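Local atomic coordinates of succinate--CoA ligase subunit alpha (Campylobacter jejuni, PDB entry 6MEL), a protein that belongs to the alpha subunits of the CoA ligase family and pairs a Rossmann-type CoA-binding domain with a second alpha/beta domain. Residues A[78-81]-A[82-85]; A[101-104]-A[105-109]; A[212-215]-A[216-219]. All blocks are in the same frame, centred on the assembly; numbering follows the deposited sequence.

Contact 1: A[78-81]-A[82-85]; sequences VGDS and VIEA
The flat carboxylate of E84 meets S81 through a single water, which donates to E84 OE1 at 2.7 Å and also bonds S81 OG at 2.7 Å. The other oxygen, OE2, accepts the backbone N-H of V57, so the carboxylate is gripped at both ends and its rotation is largely fixed. Anchoring starts at the root of the side chain: CG stands anti to the backbone N (chi1 -176°) and the chain runs straight beyond it, carrying the carboxylate out to the water and to V57 N. S81 OG is tied to A77 O as well, which holds it at the preceding turn. A second carboxylate, that of D80, makes only a distant approach to its neighbour, OD1 lying 4.3 Å from I83 CD1.

On another flank V78 and V82, one turn apart, meet methyl to methyl, with V78 CG1 4.2 Å from V82 CG2; the second of these methyls also rests 3.3 Å from V78 O. I83 lays CG1 along G79 O, 3.4 Å away. Beneath them the backbone bonds run regularly, as from V82 N to V78 O (2.8 Å), while S81 O takes both A85 N and the side-chain amide of Q14. V78 and V82 continue onto V95 of strand 92-95, and V82 and I83 onto A108. This is the amphipathic alpha helix of a beta-alpha-beta unit, strand 68-71 to strand 92-95, in a Rossmann-type CoA-binding domain.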
# COMPACT_ATOMS: atom_id res chain seq x y z
N VAL A 78 1.19 -9.05 -14.13
CA VAL A 78 2.26 -9.47 -13.19
C VAL A 78 1.97 -10.88 -12.65
O VAL A 78 2.83 -11.74 -12.66
CB VAL A 78 2.49 -8.45 -12.04
CG1 VAL A 78 3.27 -9.08 -10.87
CG2 VAL A 78 3.24 -7.20 -12.53
N GLY A 79 0.74 -11.12 -12.21
CA GLY A 79 0.39 -12.37 -11.61
C GLY A 79 0.63 -13.51 -12.56
O GLY A 79 1.26 -14.49 -12.19
N ASP A 80 0.08 -13.38 -13.77
CA ASP A 80 0.24 -14.40 -14.80
C ASP A 80 1.72 -14.57 -15.21
O ASP A 80 2.14 -15.72 -15.46
CB ASP A 80 -0.66 -14.17 -16.01
CG ASP A 80 -2.12 -14.36 -15.66
OD1 ASP A 80 -2.41 -14.92 -14.55
OD2 ASP A 80 -2.96 -13.90 -16.45
N SER A 81 2.51 -13.48 -15.19
CA SER A 81 3.94 -13.57 -15.56
C SER A 81 4.74 -14.27 -14.46
O SER A 81 5.68 -15.03 -14.78
CB SER A 81 4.56 -12.22 -15.91
OG SER A 81 4.02 -11.77 -17.15
N VAL A 82 4.34 -14.08 -13.18
CA VAL A 82 4.99 -14.79 -12.09
C VAL A 82 4.65 -16.30 -12.19
O VAL A 82 5.55 -17.15 -12.07
CB VAL A 82 4.59 -14.21 -10.72
CG1 VAL A 82 5.04 -15.12 -9.58
CG2 VAL A 82 5.15 -12.81 -10.57
N ILE A 83 3.38 -16.61 -12.44
CA ILE A 83 2.93 -17.99 -12.61
C ILE A 83 3.66 -18.64 -13.80
O ILE A 83 4.09 -19.74 -13.68
CB ILE A 83 1.40 -18.04 -12.76
CG1 ILE A 83 0.73 -17.73 -11.41
CG2 ILE A 83 0.93 -19.38 -13.30
CD1 ILE A 83 -0.77 -17.54 -11.50
N GLU A 84 3.78 -17.94 -14.92
CA GLU A 84 4.48 -18.44 -16.09
C GLU A 84 5.95 -18.80 -15.76
O GLU A 84 6.46 -19.86 -16.11
CB GLU A 84 4.45 -17.37 -17.19
CG GLU A 84 5.09 -17.84 -18.49
CD GLU A 84 5.02 -16.88 -19.65
OE1 GLU A 84 4.52 -15.69 -19.46
OE2 GLU A 84 5.50 -17.27 -20.73
N ALA A 85 6.63 -17.91 -15.06
CA ALA A 85 8.00 -18.12 -14.64
C ALA A 85 8.11 -19.37 -13.76
O ALA A 85 9.00 -20.20 -13.98
CB ALA A 85 8.53 -16.90 -13.91
O HOH W 1 5.47 -13.25 -18.95

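Contact 2: A[101-104]-A[105-109]; sequences PVKD and MMFAK
K103 and F107, one turn apart at the start of helix 102-115, show how a long aliphatic chain and an aromatic ring share a helix flank. The helix is the connection of a beta-alpha-beta unit between strands 92-95 and 118-120. The lysine chain passes aslant of the ring, and CG does the touching, 3.8 Å from F107 CE2 and nearly as close to CD2. With K103 CG anti to its own backbone N (chi1 -178°), the chain is carried to that side of the ring; a bend at chi3 then leads its end elsewhere, and NZ is hydrogen-bonded to the backbone of another protein chain. M106 approaches the same methylene by its terminal methyl, CE lying 4.2 Å from K103 CG, so this one carbon has a sulfur-bearing chain and an aromatic ring as neighbours.

D104 takes a different course. Its carboxylate turns to that other protein chain, where a basic side chain pairs with OD1 in a salt bridge; F107 and M106 also pack against this partner chain. Within the helix, D104 O accepts A108 N at 2.9 Å. At the N-cap stands P101, whose carbonyl oxygen accepts the first i+4 bond, from M105 N at 3.3 Å, in the carbonyl plane. Two residues on, F107 N points almost straight at K103 O (3.1 Å, 172°), and that same oxygen lies 3.4 Å from F107 CD2.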
# COMPACT_ATOMS: atom_id res chain seq x y z
N PRO A 101 -2.73 -6.09 -8.49
CA PRO A 101 -3.81 -6.46 -7.58
C PRO A 101 -3.33 -7.46 -6.51
O PRO A 101 -2.60 -8.41 -6.82
CB PRO A 101 -4.89 -7.02 -8.53
CG PRO A 101 -4.62 -6.34 -9.85
CD PRO A 101 -3.10 -6.25 -9.90
N VAL A 102 -3.69 -7.23 -5.25
CA VAL A 102 -3.20 -8.08 -4.16
C VAL A 102 -3.60 -9.55 -4.39
O VAL A 102 -2.83 -10.48 -4.16
CB VAL A 102 -3.66 -7.60 -2.76
CG1 VAL A 102 -3.04 -8.48 -1.67
CG2 VAL A 102 -3.25 -6.15 -2.52
N LYS A 103 -4.82 -9.77 -4.82
CA LYS A 103 -5.29 -11.12 -4.99
C LYS A 103 -4.41 -11.85 -6.03
O LYS A 103 -4.14 -13.06 -5.89
CB LYS A 103 -6.76 -11.10 -5.44
CG LYS A 103 -7.34 -12.48 -5.60
CD LYS A 103 -8.76 -12.46 -6.07
CE LYS A 103 -8.85 -12.09 -7.52
NZ LYS A 103 -10.15 -12.50 -8.08
N ASP A 104 -3.98 -11.14 -7.08
CA ASP A 104 -3.17 -11.81 -8.13
C ASP A 104 -1.84 -12.25 -7.53
O ASP A 104 -1.33 -13.33 -7.82
CB ASP A 104 -2.90 -10.92 -9.35
CG ASP A 104 -4.11 -10.60 -10.21
OD1 ASP A 104 -5.20 -11.20 -10.00
OD2 ASP A 104 -3.94 -9.74 -11.11
N MET A 105 -1.28 -11.41 -6.67
CA MET A 105 -0.04 -11.73 -6.04
C MET A 105 -0.22 -12.88 -5.04
O MET A 105 0.63 -13.75 -4.90
CB MET A 105 0.50 -10.48 -5.34
CG MET A 105 1.92 -10.57 -5.01
SD MET A 105 2.93 -10.95 -6.50
CE MET A 105 3.90 -11.96 -5.41
N MET A 106 -1.37 -12.89 -4.34
CA MET A 106 -1.65 -13.94 -3.39
C MET A 106 -1.60 -15.31 -4.10
O MET A 106 -0.94 -16.25 -3.63
CB MET A 106 -3.03 -13.74 -2.76
CG MET A 106 -3.33 -14.65 -1.56
SD MET A 106 -4.94 -14.26 -0.78
CE MET A 106 -6.02 -14.44 -2.18
N PHE A 107 -2.35 -15.45 -5.19
CA PHE A 107 -2.41 -16.71 -5.95
C PHE A 107 -1.06 -17.02 -6.63
O PHE A 107 -0.60 -18.17 -6.60
CB PHE A 107 -3.53 -16.70 -6.98
CG PHE A 107 -4.89 -16.98 -6.38
CD1 PHE A 107 -5.19 -18.25 -5.90
CD2 PHE A 107 -5.84 -15.98 -6.29
CE1 PHE A 107 -6.42 -18.50 -5.32
CE2 PHE A 107 -7.09 -16.25 -5.73
CZ PHE A 107 -7.39 -17.52 -5.28
N ALA A 108 -0.39 -16.00 -7.16
CA ALA A 108 0.88 -16.25 -7.87
C ALA A 108 1.96 -16.72 -6.89
O ALA A 108 2.71 -17.63 -7.21
CB ALA A 108 1.33 -15.05 -8.65
N LYS A 109 2.00 -16.15 -5.70
CA LYS A 109 2.94 -16.59 -4.70
C LYS A 109 2.69 -18.04 -4.25
O LYS A 109 3.64 -18.76 -4.02
CB LYS A 109 2.98 -15.67 -3.48
CG LYS A 109 4.05 -16.08 -2.48
CD LYS A 109 4.46 -15.00 -1.55
CE LYS A 109 5.46 -15.43 -0.51
NZ LYS A 109 5.39 -14.50 0.62

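Contact 3: A[212-215]-A[216-219]; sequences GSLE and VEAA
S213 and E217 meet twice across the first turn of helix 214-225, once by side chain and once by backbone. The side-chain link is weak: S213 OG donates to E217 OE2 over 3.4 Å. A chi1 of 59° sets the hydroxyl between the backbone N and the carbonyl carbon, from where it reaches forward to the carboxylate. The backbone link is firmer and almost straight, E217 N to S213 O at 3.1 Å (176°), and the same oxygen also receives a weak bond from V216 N. One residue on, L214 O accepts A218 N at 2.9 Å.

Outside this shell E215 ties the first turn to its surroundings. Its chain bends at chi2, and the buried carboxylate makes salt bridges to K262 through OE1 and to K153 through OE2, the latter oxygen also taking the N-H of E209. V216 packs on K262 and A265 of helix 259-268, whereas L214, E215 and A218 meet Y188 of helix 188-197. The two glutamates thus differ in role. E217 adds a feeble polar tie at the helix start, while E215, between two lysines, is probably kept ionised, its negative charge balanced inside the domain.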
# COMPACT_ATOMS: atom_id res chain seq x y z
N GLY A 212 1.70 -4.20 8.32
CA GLY A 212 1.98 -5.57 8.74
C GLY A 212 3.03 -5.60 9.84
O GLY A 212 3.38 -4.55 10.45
N SER A 213 3.58 -6.78 10.09
CA SER A 213 4.42 -6.96 11.30
C SER A 213 5.67 -7.77 10.98
O SER A 213 6.26 -8.36 11.87
CB SER A 213 3.59 -7.61 12.41
OG SER A 213 3.11 -8.86 11.97
N LEU A 214 6.13 -7.75 9.73
CA LEU A 214 7.36 -8.50 9.35
C LEU A 214 8.54 -8.07 10.23
O LEU A 214 9.34 -8.94 10.68
CB LEU A 214 7.70 -8.31 7.87
CG LEU A 214 6.84 -9.09 6.86
CD1 LEU A 214 7.28 -8.73 5.45
CD2 LEU A 214 6.92 -10.61 7.06
N GLU A 215 8.67 -6.76 10.47
CA GLU A 215 9.84 -6.23 11.19
C GLU A 215 9.78 -6.60 12.69
O GLU A 215 10.82 -6.77 13.32
CB GLU A 215 9.96 -4.72 10.95
CG GLU A 215 10.14 -4.33 9.49
CD GLU A 215 8.85 -4.02 8.74
OE1 GLU A 215 7.79 -4.54 9.15
OE2 GLU A 215 8.90 -3.24 7.78
N VAL A 216 8.58 -6.74 13.25
CA VAL A 216 8.42 -7.21 14.66
C VAL A 216 8.88 -8.67 14.75
O VAL A 216 9.75 -8.99 15.53
CB VAL A 216 6.96 -7.09 15.16
CG1 VAL A 216 6.74 -7.68 16.57
CG2 VAL A 216 6.49 -5.65 15.11
N GLU A 217 8.34 -9.53 13.89
CA GLU A 217 8.71 -10.95 13.85
C GLU A 217 10.21 -11.13 13.58
O GLU A 217 10.80 -12.08 14.13
CB GLU A 217 7.89 -11.74 12.82
CG GLU A 217 6.42 -11.84 13.20
CD GLU A 217 5.45 -12.14 12.06
OE1 GLU A 217 5.90 -12.45 10.93
OE2 GLU A 217 4.22 -12.06 12.30
N ALA A 218 10.80 -10.26 12.75
CA ALA A 218 12.25 -10.34 12.44
C ALA A 218 13.11 -10.14 13.70
O ALA A 218 14.21 -10.62 13.78
CB ALA A 218 12.65 -9.32 11.40
N ALA A 219 12.60 -9.42 14.69
CA ALA A 219 13.42 -9.01 15.83
C ALA A 219 13.86 -10.24 16.64
O ALA A 219 15.04 -10.47 16.88
CB ALA A 219 12.68 -8.03 16.66

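Followed from the N terminus, the three contacts come in series, none nested in or crossing another, and each closes no more than a turn or so of its own helix. Contact 1 belongs to the helix after strand 68-71 and contact 2 to the next helix, after strand 92-95. These neighbours touch: A108 CB lies 3.6 Å from G79 O and 3.8 Å from V82 CG1, pressing the two helices together beside one sheet. Contact 3 comes much later, after strand 203-209 of the second sheet. Its nearest atoms stay about 8 Å from contact 2 and about 16 Å from contact 1. Each of the three lies on the connecting helix of its own beta-alpha-beta unit.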